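Fe-regulated protein B (Neisseria meningitidis, PDB 4AIP) is an outer-membrane TonB-dependent transporter that takes up iron across the outer membrane, possibly as a siderophore complex. Local coordinates at residues Q308-L313 with N329-E334; H356-T361 with E388-A393; N676-V681 with Q721-T726. One frame throughout, in Å; residues are numbered along the deposited sequence.

Contact 1: Q308-L313 with N329-E334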
# COMPACT_ATOMS: atom_id res chain seq x y z
N GLN B 308 4.78 1.06 -16.03
CA GLN B 308 4.36 0.74 -17.38
C GLN B 308 3.06 -0.01 -17.26
O GLN B 308 2.96 -1.01 -16.48
CB GLN B 308 5.41 -0.11 -18.11
CG GLN B 308 5.29 -0.10 -19.62
CD GLN B 308 6.30 -1.02 -20.30
OE1 GLN B 308 6.18 -2.23 -20.25
NE2 GLN B 308 7.29 -0.44 -20.95
N SER B 309 2.07 0.44 -18.03
CA SER B 309 0.75 -0.11 -17.91
C SER B 309 0.23 -0.25 -19.29
O SER B 309 0.45 0.59 -20.18
CB SER B 309 -0.24 0.77 -17.14
OG SER B 309 0.36 1.53 -16.13
N ASN B 310 -0.58 -1.26 -19.45
CA ASN B 310 -1.11 -1.52 -20.72
C ASN B 310 -2.49 -2.11 -20.53
O ASN B 310 -2.63 -3.16 -19.87
CB ASN B 310 -0.23 -2.56 -21.42
CG ASN B 310 -0.57 -2.68 -22.90
OD1 ASN B 310 -1.09 -1.72 -23.48
ND2 ASN B 310 -0.30 -3.86 -23.51
N THR B 311 -3.50 -1.44 -21.08
CA THR B 311 -4.77 -2.13 -21.31
C THR B 311 -4.86 -2.48 -22.79
O THR B 311 -4.63 -1.63 -23.65
CB THR B 311 -6.00 -1.26 -20.96
OG1 THR B 311 -5.83 -0.61 -19.69
CG2 THR B 311 -7.20 -2.10 -20.86
N ASN B 312 -5.19 -3.74 -23.06
CA ASN B 312 -5.08 -4.34 -24.39
C ASN B 312 -6.32 -5.12 -24.72
O ASN B 312 -6.73 -5.97 -23.93
CB ASN B 312 -3.91 -5.33 -24.41
CG ASN B 312 -3.64 -5.88 -25.84
OD1 ASN B 312 -3.17 -5.14 -26.71
ND2 ASN B 312 -3.94 -7.14 -26.08
N LEU B 313 -6.90 -4.87 -25.90
CA LEU B 313 -7.97 -5.70 -26.41
C LEU B 313 -7.43 -6.48 -27.60
O LEU B 313 -6.84 -5.87 -28.52
CB LEU B 313 -9.13 -4.87 -26.89
CG LEU B 313 -10.33 -5.66 -27.45
CD1 LEU B 313 -11.03 -6.54 -26.42
CD2 LEU B 313 -11.37 -4.64 -27.99
N ASN B 329 -5.53 -6.19 -32.31
CA ASN B 329 -4.92 -5.76 -31.06
C ASN B 329 -5.32 -4.25 -31.10
O ASN B 329 -5.22 -3.61 -32.15
CB ASN B 329 -3.38 -5.94 -31.24
CG ASN B 329 -2.58 -5.37 -30.15
OD1 ASN B 329 -2.98 -5.41 -29.03
ND2 ASN B 329 -1.41 -4.94 -30.44
N ALA B 330 -5.83 -3.72 -29.99
CA ALA B 330 -5.94 -2.26 -29.81
C ALA B 330 -5.59 -2.06 -28.37
O ALA B 330 -6.04 -2.81 -27.52
CB ALA B 330 -7.36 -1.75 -30.09
N TYR B 331 -4.77 -1.08 -28.07
CA TYR B 331 -4.26 -1.01 -26.72
C TYR B 331 -4.03 0.42 -26.36
O TYR B 331 -4.01 1.28 -27.22
CB TYR B 331 -2.91 -1.75 -26.65
CG TYR B 331 -1.78 -1.20 -27.51
CD1 TYR B 331 -0.95 -0.21 -27.04
CD2 TYR B 331 -1.54 -1.71 -28.79
CE1 TYR B 331 0.09 0.31 -27.81
CE2 TYR B 331 -0.50 -1.24 -29.56
CZ TYR B 331 0.30 -0.23 -29.06
OH TYR B 331 1.32 0.21 -29.82
N VAL B 332 -3.78 0.65 -25.08
CA VAL B 332 -3.28 1.95 -24.59
C VAL B 332 -2.19 1.69 -23.56
O VAL B 332 -2.43 1.03 -22.58
CB VAL B 332 -4.43 2.82 -24.00
CG1 VAL B 332 -5.25 2.04 -23.04
CG2 VAL B 332 -3.94 4.05 -23.33
N LEU B 333 -0.99 2.21 -23.83
CA LEU B 333 0.19 1.94 -23.06
C LEU B 333 0.53 3.26 -22.41
O LEU B 333 0.52 4.33 -23.09
CB LEU B 333 1.30 1.59 -24.03
CG LEU B 333 2.40 0.59 -23.75
CD1 LEU B 333 3.32 0.62 -24.95
CD2 LEU B 333 3.15 0.91 -22.49
N GLU B 334 0.82 3.18 -21.12
CA GLU B 334 1.18 4.36 -20.33
C GLU B 334 2.50 4.17 -19.72
O GLU B 334 2.76 3.12 -19.10
CB GLU B 334 0.24 4.58 -19.17
CG GLU B 334 -1.14 4.93 -19.58
CD GLU B 334 -1.32 6.44 -19.98
OE1 GLU B 334 -0.45 7.31 -19.61
OE2 GLU B 334 -2.38 6.72 -20.63

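Contact 2: H356-T361 with E388-A393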
# COMPACT_ATOMS: atom_id res chain seq x y z
N HIS B 356 5.18 14.68 -12.13
CA HIS B 356 4.55 13.56 -12.71
C HIS B 356 4.62 13.75 -14.18
O HIS B 356 4.23 14.77 -14.64
CB HIS B 356 3.18 13.77 -12.21
CG HIS B 356 2.24 12.74 -12.53
ND1 HIS B 356 2.41 11.45 -12.15
CD2 HIS B 356 1.02 12.83 -13.08
CE1 HIS B 356 1.34 10.76 -12.49
NE2 HIS B 356 0.50 11.57 -13.08
N THR B 357 5.17 12.78 -14.90
CA THR B 357 5.42 12.89 -16.30
C THR B 357 4.80 11.70 -16.96
O THR B 357 5.01 10.56 -16.54
CB THR B 357 6.95 12.91 -16.58
OG1 THR B 357 7.57 14.01 -15.87
CG2 THR B 357 7.22 13.10 -18.04
N ARG B 358 4.03 11.94 -18.01
CA ARG B 358 3.39 10.79 -18.71
C ARG B 358 3.74 10.65 -20.14
O ARG B 358 4.01 11.64 -20.81
CB ARG B 358 1.92 10.89 -18.60
CG ARG B 358 1.54 10.89 -17.16
CD ARG B 358 0.26 11.57 -16.97
NE ARG B 358 -0.64 10.86 -17.81
CZ ARG B 358 -1.93 11.16 -17.99
NH1 ARG B 358 -2.55 12.14 -17.44
NH2 ARG B 358 -2.63 10.46 -18.77
N ILE B 359 3.78 9.40 -20.61
CA ILE B 359 3.76 9.16 -22.06
C ILE B 359 2.66 8.16 -22.32
O ILE B 359 2.68 7.06 -21.73
CB ILE B 359 5.04 8.57 -22.58
CG1 ILE B 359 6.24 9.37 -22.10
CG2 ILE B 359 5.00 8.53 -24.13
CD1 ILE B 359 7.58 8.64 -22.29
N THR B 360 1.75 8.53 -23.22
CA THR B 360 0.62 7.68 -23.56
C THR B 360 0.76 7.23 -24.99
O THR B 360 1.00 8.07 -25.88
CB THR B 360 -0.75 8.45 -23.41
OG1 THR B 360 -0.89 8.94 -22.08
CG2 THR B 360 -1.95 7.52 -23.77
N THR B 361 0.58 5.92 -25.19
CA THR B 361 0.68 5.33 -26.50
C THR B 361 -0.61 4.57 -26.82
O THR B 361 -0.97 3.59 -26.14
CB THR B 361 1.96 4.42 -26.57
OG1 THR B 361 3.12 5.25 -26.38
CG2 THR B 361 2.07 3.67 -27.87
N GLU B 388 1.81 10.40 -27.22
CA GLU B 388 1.71 11.74 -26.75
C GLU B 388 2.42 11.82 -25.43
O GLU B 388 2.18 11.02 -24.53
CB GLU B 388 0.23 12.11 -26.53
CG GLU B 388 0.03 13.53 -25.98
CD GLU B 388 -1.41 14.06 -26.06
OE1 GLU B 388 -2.32 13.34 -26.59
OE2 GLU B 388 -1.64 15.20 -25.57
N ILE B 389 3.24 12.85 -25.28
CA ILE B 389 3.97 13.08 -24.09
C ILE B 389 3.35 14.23 -23.30
O ILE B 389 3.21 15.33 -23.82
CB ILE B 389 5.40 13.48 -24.46
CG1 ILE B 389 6.17 12.31 -25.02
CG2 ILE B 389 6.16 14.05 -23.26
CD1 ILE B 389 7.62 12.67 -25.31
N LYS B 390 3.09 14.00 -22.02
CA LYS B 390 2.47 15.04 -21.20
C LYS B 390 3.30 15.47 -20.01
O LYS B 390 3.39 14.74 -19.01
CB LYS B 390 1.13 14.55 -20.72
CG LYS B 390 0.44 13.82 -21.78
CD LYS B 390 -0.71 13.04 -21.28
CE LYS B 390 -1.35 12.39 -22.49
NZ LYS B 390 -2.44 11.46 -22.20
N PRO B 391 3.91 16.66 -20.09
CA PRO B 391 4.54 17.12 -18.85
C PRO B 391 3.44 17.56 -17.92
O PRO B 391 2.29 17.76 -18.36
CB PRO B 391 5.34 18.38 -19.28
CG PRO B 391 5.23 18.48 -20.74
CD PRO B 391 4.00 17.65 -21.17
N GLN B 392 3.79 17.72 -16.66
CA GLN B 392 2.88 18.25 -15.68
C GLN B 392 2.51 19.71 -15.91
O GLN B 392 1.42 20.14 -15.51
CB GLN B 392 3.56 18.18 -14.34
CG GLN B 392 2.67 18.50 -13.20
CD GLN B 392 3.30 18.03 -11.88
OE1 GLN B 392 4.26 18.64 -11.36
NE2 GLN B 392 2.77 16.93 -11.32
N ALA B 393 3.44 20.46 -16.51
CA ALA B 393 3.33 21.90 -16.70
C ALA B 393 4.50 22.34 -17.59
O ALA B 393 5.62 21.84 -17.41
CB ALA B 393 3.43 22.58 -15.40
O HOH W 1 1.94 14.68 -16.13

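Contact 3: N676-V681 with Q721-T726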
# COMPACT_ATOMS: atom_id res chain seq x y z
N ASN B 676 37.45 16.09 -25.37
CA ASN B 676 38.76 15.42 -25.32
C ASN B 676 38.44 14.07 -25.90
O ASN B 676 37.38 13.53 -25.59
CB ASN B 676 39.17 15.12 -23.87
CG ASN B 676 40.18 16.08 -23.30
OD1 ASN B 676 40.36 17.20 -23.78
ND2 ASN B 676 40.84 15.65 -22.22
N LEU B 677 39.33 13.50 -26.68
CA LEU B 677 39.09 12.16 -27.22
C LEU B 677 39.02 11.11 -26.08
O LEU B 677 39.74 11.22 -25.08
CB LEU B 677 40.18 11.82 -28.27
CG LEU B 677 40.02 10.63 -29.26
CD1 LEU B 677 40.10 11.09 -30.75
CD2 LEU B 677 41.01 9.44 -28.95
N GLU B 678 38.15 10.12 -26.20
CA GLU B 678 38.14 9.02 -25.21
C GLU B 678 38.65 7.72 -25.81
O GLU B 678 38.18 7.25 -26.85
CB GLU B 678 36.75 8.80 -24.56
CG GLU B 678 36.40 9.78 -23.41
CD GLU B 678 35.04 9.49 -22.73
OE1 GLU B 678 34.06 9.14 -23.41
OE2 GLU B 678 34.95 9.62 -21.48
N ASN B 679 39.63 7.14 -25.13
CA ASN B 679 40.16 5.86 -25.56
C ASN B 679 39.32 4.74 -24.93
O ASN B 679 39.74 4.11 -23.95
CB ASN B 679 41.63 5.71 -25.17
CG ASN B 679 42.28 4.47 -25.80
OD1 ASN B 679 42.19 4.26 -27.02
ND2 ASN B 679 42.90 3.63 -24.96
N VAL B 680 38.13 4.52 -25.49
CA VAL B 680 37.19 3.60 -24.91
C VAL B 680 37.85 2.25 -24.90
O VAL B 680 38.23 1.75 -25.94
CB VAL B 680 35.91 3.52 -25.70
CG1 VAL B 680 34.96 2.57 -25.04
CG2 VAL B 680 35.29 4.87 -25.86
N VAL B 681 38.02 1.71 -23.69
CA VAL B 681 38.45 0.34 -23.42
C VAL B 681 37.47 -0.18 -22.35
O VAL B 681 37.02 0.58 -21.49
CB VAL B 681 39.91 0.28 -22.85
CG1 VAL B 681 40.34 -1.14 -22.59
CG2 VAL B 681 40.91 0.95 -23.79
N GLN B 721 26.59 0.09 -21.52
CA GLN B 721 26.35 1.21 -20.62
C GLN B 721 27.55 2.05 -20.93
O GLN B 721 28.36 1.64 -21.74
CB GLN B 721 26.35 0.75 -19.14
CG GLN B 721 27.73 0.33 -18.60
CD GLN B 721 27.67 -0.61 -17.47
OE1 GLN B 721 26.96 -1.60 -17.52
NE2 GLN B 721 28.42 -0.33 -16.43
N ARG B 722 27.71 3.22 -20.31
CA ARG B 722 28.93 3.96 -20.55
C ARG B 722 30.10 3.22 -19.93
O ARG B 722 29.93 2.36 -19.06
CB ARG B 722 28.85 5.35 -19.99
CG ARG B 722 27.53 6.04 -20.22
CD ARG B 722 27.70 7.44 -19.72
NE ARG B 722 26.48 8.22 -19.76
CZ ARG B 722 26.14 9.02 -20.76
NH1 ARG B 722 26.90 9.13 -21.83
NH2 ARG B 722 25.02 9.71 -20.69
N TRP B 723 31.29 3.59 -20.37
CA TRP B 723 32.51 2.83 -20.16
C TRP B 723 33.33 3.30 -18.95
O TRP B 723 34.29 2.61 -18.54
CB TRP B 723 33.36 2.99 -21.41
CG TRP B 723 34.15 4.26 -21.42
CD1 TRP B 723 33.68 5.57 -21.58
CD2 TRP B 723 35.56 4.35 -21.26
NE1 TRP B 723 34.73 6.45 -21.56
CE2 TRP B 723 35.90 5.74 -21.36
CE3 TRP B 723 36.58 3.39 -21.09
CZ2 TRP B 723 37.23 6.19 -21.24
CZ3 TRP B 723 37.88 3.82 -20.99
CH2 TRP B 723 38.21 5.22 -21.06
N THR B 724 32.95 4.46 -18.41
CA THR B 724 33.57 5.04 -17.22
C THR B 724 33.03 4.13 -16.10
O THR B 724 32.29 3.22 -16.40
CB THR B 724 33.16 6.51 -17.09
OG1 THR B 724 31.75 6.63 -17.41
CG2 THR B 724 33.99 7.37 -18.07
N ASN B 725 33.40 4.23 -14.84
CA ASN B 725 33.00 3.01 -14.08
C ASN B 725 31.64 3.08 -13.36
O ASN B 725 31.58 3.25 -12.16
CB ASN B 725 34.12 2.42 -13.22
CG ASN B 725 35.18 1.66 -14.06
OD1 ASN B 725 36.36 1.88 -13.87
ND2 ASN B 725 34.74 0.76 -14.96
N THR B 726 30.56 2.89 -14.13
CA THR B 726 29.23 3.27 -13.71
C THR B 726 28.55 2.33 -12.71
O THR B 726 28.41 2.70 -11.57
CB THR B 726 28.28 3.46 -14.89
OG1 THR B 726 27.95 2.18 -15.46
CG2 THR B 726 28.89 4.36 -15.89

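Contact 1: Q308-L313 with N329-E334
T311 and V332 face each other as a hydrogen-bonded pair in an antiparallel beta hairpin of the transmembrane barrel, where segments 308-313 and 329-334, on strands 302-318 and 325-339, run at 167°. V332 N donates to T311 O at 2.8 Å and T311 N returns a longer bond to V332 O. The same reciprocal pair of hydrogen bonds recurs at S309 with E334 and at L313 with A330, where L313 N reaches A330 O at 2.8 Å, almost straight at 175°. N310 with L333 and N312 with Y331 are the non-hydrogen-bonded pairs between them.

N310, N312, Y331 and L333 sit on one face, which is buried and where N310 and Y331 touch A124 of a loop; amides and a tyrosine there are consistent with the largely polar inside of such a barrel. The other face carries S309, T311, L313, A330, V332 and E334, apolar toward L313 and A330 and polar toward S309 and E334. There T311 CB lies 4.0 Å from V332 CG1, placed between the backbone N and the carbonyl carbon (chi1 49°), and T311 also packs on F193 of the second subunit. T311 OG1 bonds to H270 on the neighbouring strand 264-276, which satisfies the hydroxyl. Beside the S309-E334 pair, the L333 and Q308 side chains cross at a slant, L333 CD2 meeting Q308 CG at 3.7 Å.

Contact 2: H356-T361 with E388-A393
This antiparallel beta hairpin of the barrel wall joins strand 355-371 to the end of strand 376-390. Two hydrogen-bonded pairs, R358 with K390 and T360 with E388, hold the backbones; K390 N to R358 O and T360 N to E388 O are both 2.8 Å. Past K390 the chain leaves the strand at P391, which has no N-H to give, and a water takes up the pairing by donating to H356 O (2.7 Å) and, at a longer 3.2 Å, to K390 O.

The long side chains share one face. K390, fully extended beyond CG, lays its CD over the centre of one face of the R358 guanidinium, 3.9 Å above the plane, and carries its ammonium on to T360 OG1 at 3.0 Å. The length of lysine lets one chain lie over R358 and still reach T360. Its NZ comes within 3.6 Å of R358 NH2, a proximity of like charges probably eased by E334 on the adjoining strand, a weak, long partner of R358 and a weak one of T360. On the opposite face of the strands I359 and I389 lie side by side, pointing the same way, with I359 CG2 and I389 CG1 4.1 Å apart. Antiparallel hairpins joined to their neighbours in this way make up the wall of a TonB-dependent receptor beta-barrel.

Contact 3: N676-V681 with Q721-T726
W723 and E678 meet where two loops of the TonB-dependent receptor barrel come together: segment 676-681 leads into strand 681-694, and segment 721-726 lies in the loop between strands 702-709 and 733-741. No strand pairing joins them; the indole does most of the work.

The tryptophan CG stands between its backbone N and carbonyl carbon (chi1 83°), and the ring extends across to the other loop. Its N-H edge turns to the glutamate: W723 NE1 donates to E678 OE2 at 3.2 Å, with an N-H...O angle of 164°. The acceptor lies nearly in the plane of the indole; the carboxylate plane stands at 90° to the ring, and the N-H arrives from above that plane. E678 suits the site because its chain, extended beyond CG, can bring an acceptor to the indole, while the other oxygen, E678 OE1, is held by Q670. A carboxylate held at both oxygens is likely to be limited in its rotation.

Valine takes a face of the same ring. V680 CA sits over the six-membered ring, its C-H making a CH-pi contact 3.9 Å from the centroid. What suits valine itself to the place is its CG1 methyl, anti to the backbone N, which fills in beside W723 CB at 4.0 Å; the residue is buried although the contact as a whole lies at the surface. N679, centre of an inverse gamma turn, bends the chain between the glutamate and the valine, which lets one loop use both the edge and a face of the indole. The turn also brings N679 O to 3.5 Å from W723 CH2.

Contacts 1, 2 and 3 follow one another in series along the chain. The first two are successive hairpins of the barrel wall, with centres 16 Å apart, and strands 325-339 and 355-371 are neighbours there: L333 O lies 2.6 Å from T361 N, a probable hydrogen bond that carries the pairing from one hairpin into the next. Four consecutive strands are thus laced by nearest-neighbour pairing, the way a membrane barrel is built. Contact 3 stands apart, about 38 Å from contact 1 and 32 Å from contact 2 between centres, and touches neither. It ties loops between strands rather than strands themselves, on the opposite side of the chain's centre from contact 1.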